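PDB 6SQ8: fatty acid CoA ligase from Marinactinospora thermotolerans, which belongs to the ANL superfamily of AMP-binding enzymes, built from a large N-terminal and a small C-terminal domain, and binds adenosine monophosphate between them. Local coordinates for residues Gly344-Val349 / Gly379-Phe384; Trp375-Asp380 / Asp394-Ile399. All coordinates share one frame; numbering follows the deposited sequence.

Contact 1: Gly344-Val349 / Gly379-Phe384. With AMP (adenosine monophosphate), chain G.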
loop_
_atom_site.group_PDB
_atom_site.type_symbol
_atom_site.label_atom_id
_atom_site.label_comp_id
_atom_site.label_asym_id
_atom_site.label_seq_id
_atom_site.Cartn_x
_atom_site.Cartn_y
_atom_site.Cartn_z
ATOM N N GLY A 344 12.677 -11.488 20.767
ATOM C CA GLY A 344 12.021 -10.815 21.887
ATOM C C GLY A 344 12.496 -9.382 22.056
ATOM O O GLY A 344 11.763 -8.541 22.571
ATOM N N ALA A 345 13.722 -9.089 21.607
ATOM C CA ALA A 345 14.298 -7.751 21.731
ATOM C C ALA A 345 13.675 -6.815 20.691
ATOM O O ALA A 345 13.283 -7.256 19.622
ATOM C CB ALA A 345 15.791 -7.848 21.570
ATOM N N VAL A 346 13.601 -5.521 21.017
ATOM C CA VAL A 346 13.025 -4.539 20.112
ATOM C C VAL A 346 14.156 -3.747 19.457
ATOM O O VAL A 346 15.068 -3.285 20.140
ATOM C CB VAL A 346 12.021 -3.614 20.823
ATOM C CG1 VAL A 346 11.411 -2.570 19.882
ATOM C CG2 VAL A 346 10.925 -4.436 21.494
ATOM N N GLY A 347 14.065 -3.614 18.129
ATOM C CA GLY A 347 15.025 -2.881 17.309
ATOM C C GLY A 347 14.478 -2.618 15.911
ATOM O O GLY A 347 13.295 -2.882 15.651
ATOM N N GLU A 348 15.346 -2.101 15.026
ATOM C CA GLU A 348 14.991 -1.744 13.663
ATOM C C GLU A 348 14.833 -3.006 12.817
ATOM O O GLU A 348 15.665 -3.903 12.869
ATOM C CB GLU A 348 16.060 -0.886 12.999
ATOM C CG GLU A 348 16.241 0.474 13.618
ATOM C CD GLU A 348 17.328 1.289 12.939
ATOM O OE1 GLU A 348 17.219 1.484 11.711
ATOM O OE2 GLU A 348 18.279 1.696 13.633
ATOM N N VAL A 349 13.758 -3.033 12.019
ATOM C CA VAL A 349 13.442 -4.127 11.126
ATOM C C VAL A 349 14.216 -3.909 9.822
ATOM O O VAL A 349 14.074 -2.872 9.168
ATOM C CB VAL A 349 11.922 -4.206 10.897
ATOM C CG1 VAL A 349 11.546 -5.286 9.898
ATOM C CG2 VAL A 349 11.167 -4.393 12.215
ATOM N N GLY A 379 12.531 1.231 8.226
ATOM C CA GLY A 379 12.095 2.432 8.947
ATOM C C GLY A 379 11.148 2.113 10.098
ATOM O O GLY A 379 10.702 3.008 10.800
ATOM N N ASP A 380 10.831 0.816 10.259
ATOM C CA ASP A 380 9.990 0.322 11.309
ATOM C C ASP A 380 10.866 -0.287 12.396
ATOM O O ASP A 380 12.006 -0.698 12.145
ATOM C CB ASP A 380 9.016 -0.732 10.802
ATOM C CG ASP A 380 7.974 -0.158 9.874
ATOM O OD1 ASP A 380 7.412 0.928 10.234
ATOM O OD2 ASP A 380 7.738 -0.783 8.776
ATOM N N VAL A 381 10.269 -0.348 13.586
ATOM C CA VAL A 381 10.848 -0.904 14.773
ATOM C C VAL A 381 9.890 -1.991 15.285
ATOM O O VAL A 381 8.675 -1.841 15.224
ATOM C CB VAL A 381 11.077 0.230 15.789
ATOM C CG1 VAL A 381 11.134 -0.257 17.216
ATOM C CG2 VAL A 381 12.325 1.013 15.454
ATOM N N GLY A 382 10.447 -3.100 15.775
ATOM C CA GLY A 382 9.612 -4.217 16.207
ATOM C C GLY A 382 10.403 -5.383 16.775
ATOM O O GLY A 382 11.569 -5.248 17.130
ATOM N N THR A 383 9.729 -6.529 16.883
ATOM C CA THR A 383 10.301 -7.704 17.471
ATOM C C THR A 383 9.492 -8.949 17.082
ATOM O O THR A 383 8.313 -8.853 16.721
ATOM C CB THR A 383 10.355 -7.565 18.997
ATOM O OG1 THR A 383 11.177 -8.620 19.492
ATOM C CG2 THR A 383 8.999 -7.656 19.660
ATOM N N PHE A 384 10.141 -10.109 17.209
ATOM C CA PHE A 384 9.544 -11.403 16.958
ATOM C C PHE A 384 9.108 -12.035 18.282
ATOM O O PHE A 384 9.767 -11.851 19.314
ATOM C CB PHE A 384 10.530 -12.338 16.254
ATOM C CG PHE A 384 10.748 -12.048 14.789
ATOM C CD1 PHE A 384 9.936 -12.630 13.825
ATOM C CD2 PHE A 384 11.770 -11.201 14.373
ATOM C CE1 PHE A 384 10.133 -12.352 12.480
ATOM C CE2 PHE A 384 11.956 -10.927 13.027
ATOM C CZ PHE A 384 11.134 -11.492 12.084
HETATM P P AMP G . 5.419 3.751 3.071
HETATM O O1P AMP G . 5.586 2.752 1.963
HETATM O O2P AMP G . 6.732 4.352 3.594
HETATM O O3P AMP G . 4.357 4.770 2.716
HETATM O "O5'" AMP G . 4.769 2.851 4.279
HETATM C "C5'" AMP G . 5.455 1.871 5.084
HETATM C "C4'" AMP G . 5.030 1.918 6.549
HETATM O "O4'" AMP G . 3.633 1.739 6.731
HETATM C "C3'" AMP G . 5.642 0.797 7.342
HETATM O "O3'" AMP G . 6.838 1.317 7.848
HETATM C "C2'" AMP G . 4.644 0.413 8.432
HETATM O "O2'" AMP G . 4.823 1.009 9.738
HETATM C "C1'" AMP G . 3.324 0.880 7.841
HETATM N N9 AMP G . 2.544 -0.315 7.425
HETATM C C8 AMP G . 2.306 -0.761 6.169
HETATM N N7 AMP G . 1.550 -1.892 6.202
HETATM C C5 AMP G . 1.308 -2.177 7.501
HETATM C C6 AMP G . 0.587 -3.231 8.256
HETATM N N6 AMP G . -0.057 -4.220 7.627
HETATM N N1 AMP G . 0.587 -3.147 9.600
HETATM C C2 AMP G . 1.233 -2.140 10.254
HETATM N N3 AMP G . 1.919 -1.148 9.644
HETATM C C4 AMP G . 1.975 -1.125 8.298
HETATM O O HOH W 1 14.491 0.616 10.486
#
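The flat groups that meet across Gly-344-Val-349 and Gly-379-Phe-384 are mostly peptide groups, joined by hydrogen bonds. Gly-347 N bonds to Gly-382 O at 3.1 Å, and Gly-382 N returns a bond to Gly-347 O at 2.9 Å, so the two glycines form an antiparallel hydrogen-bonded pair. Farther on, Val-349 N makes a hydrogen bond of 2.9 Å to Asp-380 O. At the other end a side chain replaces the backbone donor: Thr-383 OG1 gives its proton to Ala-345 O from above that carbonyl, 55° out of its plane. The ring of Phe-384 turns instead to Val-331 and Ile-333 of strand 330-334 and to Leu-390.

Glu-348 and Val-381 make the non-hydrogen-bonded pair, their CA atoms 4.4 Å apart and their side chains on one face. Val-346 carries CG1 anti to its backbone N (chi1 180°), which brings that methyl to CG1 of Val-381 at 3.5 Å, the two side chains crossing at about a right angle. Its other methyl, CG2, crosses Thr-383 and comes to 4.0 Å from the CB of that residue. On the glycine side of the ladder Val-349 CG2 rests on the bare backbone of Gly-382. A water joins Glu-348 OE1, Gly-379 N and Asp-380 O, tying the acid to the corner of the chain.

The carboxylate of Asp-380 leaves the ladder for the nucleotide: OD1 accepts from AMP O2' at 2.6 Å, while the contacts to AMP O3' are doubtful, that atom being modelled too close to the carboxylate. OD2 is also bonded to Tyr-297 OH. A strand-borne aspartate just after a Thr-Gly corner, facing the ribose hydroxyls, is characteristic of the nucleotide site of ANL enzymes.

Contact 2: Trp375-Asp380 / Asp394-Ile399. With AMP (adenosine monophosphate), chain G.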
loop_
_atom_site.group_PDB
_atom_site.type_symbol
_atom_site.label_atom_id
_atom_site.label_comp_id
_atom_site.label_asym_id
_atom_site.label_seq_id
_atom_site.Cartn_x
_atom_site.Cartn_y
_atom_site.Cartn_z
ATOM N N TRP A 375 20.725 -5.488 2.485
ATOM C CA TRP A 375 19.681 -5.339 3.505
ATOM C C TRP A 375 19.071 -3.950 3.397
ATOM O O TRP A 375 19.788 -2.973 3.228
ATOM C CB TRP A 375 20.236 -5.583 4.916
ATOM C CG TRP A 375 20.590 -7.018 5.163
ATOM C CD1 TRP A 375 21.767 -7.636 4.863
ATOM C CD2 TRP A 375 19.739 -8.031 5.729
ATOM N NE1 TRP A 375 21.705 -8.962 5.198
ATOM C CE2 TRP A 375 20.481 -9.230 5.748
ATOM C CE3 TRP A 375 18.438 -8.042 6.239
ATOM C CZ2 TRP A 375 19.961 -10.419 6.258
ATOM C CZ3 TRP A 375 17.927 -9.216 6.737
ATOM C CH2 TRP A 375 18.677 -10.389 6.745
ATOM N N LEU A 376 17.744 -3.897 3.513
ATOM C CA LEU A 376 16.970 -2.657 3.495
ATOM C C LEU A 376 16.475 -2.330 4.908
ATOM O O LEU A 376 15.958 -3.178 5.608
ATOM C CB LEU A 376 15.806 -2.829 2.518
ATOM C CG LEU A 376 14.707 -1.777 2.614
ATOM C CD1 LEU A 376 15.257 -0.420 2.276
ATOM C CD2 LEU A 376 13.559 -2.106 1.683
ATOM N N ARG A 377 16.709 -1.083 5.317
ATOM C CA ARG A 377 16.184 -0.460 6.537
ATOM C C ARG A 377 14.739 -0.029 6.248
ATOM O O ARG A 377 14.503 0.955 5.564
ATOM C CB ARG A 377 17.095 0.728 6.873
ATOM C CG ARG A 377 16.935 1.409 8.225
ATOM C CD ARG A 377 17.788 2.677 8.150
ATOM N NE ARG A 377 17.746 3.590 9.296
ATOM C CZ ARG A 377 18.714 3.737 10.215
ATOM N NH1 ARG A 377 19.803 2.988 10.181
ATOM N NH2 ARG A 377 18.576 4.622 11.188
ATOM N N THR A 378 13.775 -0.780 6.778
ATOM C CA THR A 378 12.364 -0.527 6.542
ATOM C C THR A 378 11.960 0.843 7.082
ATOM O O THR A 378 11.132 1.504 6.487
ATOM C CB THR A 378 11.472 -1.587 7.193
ATOM O OG1 THR A 378 11.732 -1.570 8.600
ATOM C CG2 THR A 378 11.690 -2.971 6.613
ATOM N N GLY A 379 12.531 1.231 8.226
ATOM C CA GLY A 379 12.095 2.432 8.947
ATOM C C GLY A 379 11.148 2.113 10.098
ATOM O O GLY A 379 10.702 3.008 10.800
ATOM N N ASP A 380 10.831 0.816 10.259
ATOM C CA ASP A 380 9.990 0.322 11.309
ATOM C C ASP A 380 10.866 -0.287 12.396
ATOM O O ASP A 380 12.006 -0.698 12.145
ATOM C CB ASP A 380 9.016 -0.732 10.802
ATOM C CG ASP A 380 7.974 -0.158 9.874
ATOM O OD1 ASP A 380 7.412 0.928 10.234
ATOM O OD2 ASP A 380 7.738 -0.783 8.776
ATOM N N ASP A 394 6.541 0.467 16.337
ATOM C CA ASP A 394 6.562 1.866 15.903
ATOM C C ASP A 394 7.287 2.054 14.562
ATOM O O ASP A 394 8.195 1.335 14.205
ATOM C CB ASP A 394 7.286 2.763 16.915
ATOM C CG ASP A 394 6.417 3.822 17.575
ATOM O OD1 ASP A 394 5.441 4.265 16.939
ATOM O OD2 ASP A 394 6.733 4.199 18.715
ATOM N N ARG A 395 6.876 3.096 13.854
ATOM C CA ARG A 395 7.722 3.826 12.905
ATOM C C ARG A 395 8.862 4.469 13.717
ATOM O O ARG A 395 8.636 4.981 14.798
ATOM C CB ARG A 395 6.797 4.842 12.220
ATOM C CG ARG A 395 7.085 5.197 10.772
ATOM C CD ARG A 395 7.520 4.080 9.843
ATOM N NE ARG A 395 8.241 4.679 8.725
ATOM C CZ ARG A 395 8.599 4.037 7.616
ATOM N NH1 ARG A 395 8.414 2.734 7.525
ATOM N NH2 ARG A 395 9.139 4.696 6.604
ATOM N N LEU A 396 10.082 4.431 13.195
ATOM C CA LEU A 396 11.285 4.914 13.909
ATOM C C LEU A 396 11.147 6.400 14.304
ATOM O O LEU A 396 11.582 6.805 15.365
ATOM C CB LEU A 396 12.483 4.689 12.981
ATOM C CG LEU A 396 13.879 4.839 13.587
ATOM C CD1 LEU A 396 14.015 4.078 14.891
ATOM C CD2 LEU A 396 14.953 4.353 12.613
ATOM N N GLN A 397 10.531 7.208 13.440
ATOM C CA GLN A 397 10.312 8.635 13.692
ATOM C C GLN A 397 9.252 8.882 14.797
ATOM O O GLN A 397 9.134 10.000 15.282
ATOM C CB GLN A 397 9.923 9.332 12.381
ATOM N N ASP A 398 8.485 7.856 15.200
ATOM C CA ASP A 398 7.333 8.022 16.100
ATOM C C ASP A 398 7.641 7.581 17.537
ATOM O O ASP A 398 6.812 7.790 18.426
ATOM C CB ASP A 398 6.136 7.218 15.596
ATOM C CG ASP A 398 5.529 7.790 14.328
ATOM O OD1 ASP A 398 5.876 8.971 13.958
ATOM O OD2 ASP A 398 4.691 7.074 13.742
ATOM N N ILE A 399 8.817 6.992 17.768
ATOM C CA ILE A 399 9.212 6.554 19.081
ATOM C C ILE A 399 9.269 7.777 19.993
ATOM O O ILE A 399 9.821 8.786 19.607
ATOM C CB ILE A 399 10.577 5.846 19.050
ATOM C CG1 ILE A 399 10.574 4.622 18.140
ATOM C CG2 ILE A 399 11.036 5.504 20.462
ATOM C CD1 ILE A 399 11.939 4.051 17.894
HETATM P P AMP G . 5.419 3.751 3.071
HETATM O O1P AMP G . 5.586 2.752 1.963
HETATM O O2P AMP G . 6.732 4.352 3.594
HETATM O O3P AMP G . 4.357 4.770 2.716
HETATM O "O5'" AMP G . 4.769 2.851 4.279
HETATM C "C5'" AMP G . 5.455 1.871 5.084
HETATM C "C4'" AMP G . 5.030 1.918 6.549
HETATM O "O4'" AMP G . 3.633 1.739 6.731
HETATM C "C3'" AMP G . 5.642 0.797 7.342
HETATM O "O3'" AMP G . 6.838 1.317 7.848
HETATM C "C2'" AMP G . 4.644 0.413 8.432
HETATM O "O2'" AMP G . 4.823 1.009 9.738
HETATM C "C1'" AMP G . 3.324 0.880 7.841
HETATM N N9 AMP G . 2.544 -0.315 7.425
HETATM C C8 AMP G . 2.306 -0.761 6.169
HETATM N N7 AMP G . 1.550 -1.892 6.202
HETATM C C5 AMP G . 1.308 -2.177 7.501
HETATM C C6 AMP G . 0.587 -3.231 8.256
HETATM N N6 AMP G . -0.057 -4.220 7.627
HETATM N N1 AMP G . 0.587 -3.147 9.600
HETATM C C2 AMP G . 1.233 -2.140 10.254
HETATM N N3 AMP G . 1.919 -1.148 9.644
HETATM C C4 AMP G . 1.975 -1.125 8.298
#
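Two signature elements of the ANL fold touch here, the Thr-Gly-Asp corner of Thr-378-Asp-380 and the Asp-Arg end of strand 390-395 with the turn that follows, which by family resemblance probably corresponds to the hinge leading into the C-terminal domain. The backbone link is Leu-396 N to Gly-379 O, 2.9 Å long and with an N-H...O angle of 164°. Beside it Asp-380 and Arg-395 form an antiparallel non-hydrogen-bonded pair, and Asp-394 O receives a CA-H contact from Asp-380.

The arginine chain bends at chi2 (39°), which carries its guanidinium back across the corner. Gly-379, which has no side chain, lies over one face, its CA 3.9 Å above the plane and offset toward the rim. At the edge, in plane, stands Asp-380 OD1, in a weak salt bridge of 3.4 Å to Arg-395 NH1, whose place, very close to AMP O3' in the model, is uncertain. Leu-396 CD2 meets Arg-377 NH2 at 3.9 Å, the two side chains crossing at about a right angle.

An ST turn shapes the corner itself, with Thr-378 OG1 accepting from Asp-380 N at 3.0 Å; the same hydroxyl bonds Val-349 O. Past Arg-395 the turn is closed by a backbone bond from Asp-398 N to Arg-395 O. Strand 375-378 runs antiparallel to strand 347-352, and strand 390-395 pairs with 380-384, where Val-381 receives Leu-396 and Ile-399. Asp-394 OD2 takes the N-H of Ser-409 at the start of helix 409-418, and Asp-398 forms a salt bridge with Arg-493 in helix 489-494.

Overall arrangement
From the N terminus, 344-349 comes first and leads into strand 347-352. The 29 intervening residues hold helix 364-367 and strand 375-378; the chain then turns at Gly-379, and contact 1 closes that loop with strand 380-384. Contact 2 closes a shorter one of 13 intervening residues, when strand 390-395 comes back beside the corner. The loops overlap rather than nest, because contact 2 starts on the strand leading into the corner shared by both. A probable hydrogen bond from Val-381 N to Asp-394 O joins them further. Strand 380-384 thus lies between 347-352 and 390-395, with AMP at the corner end.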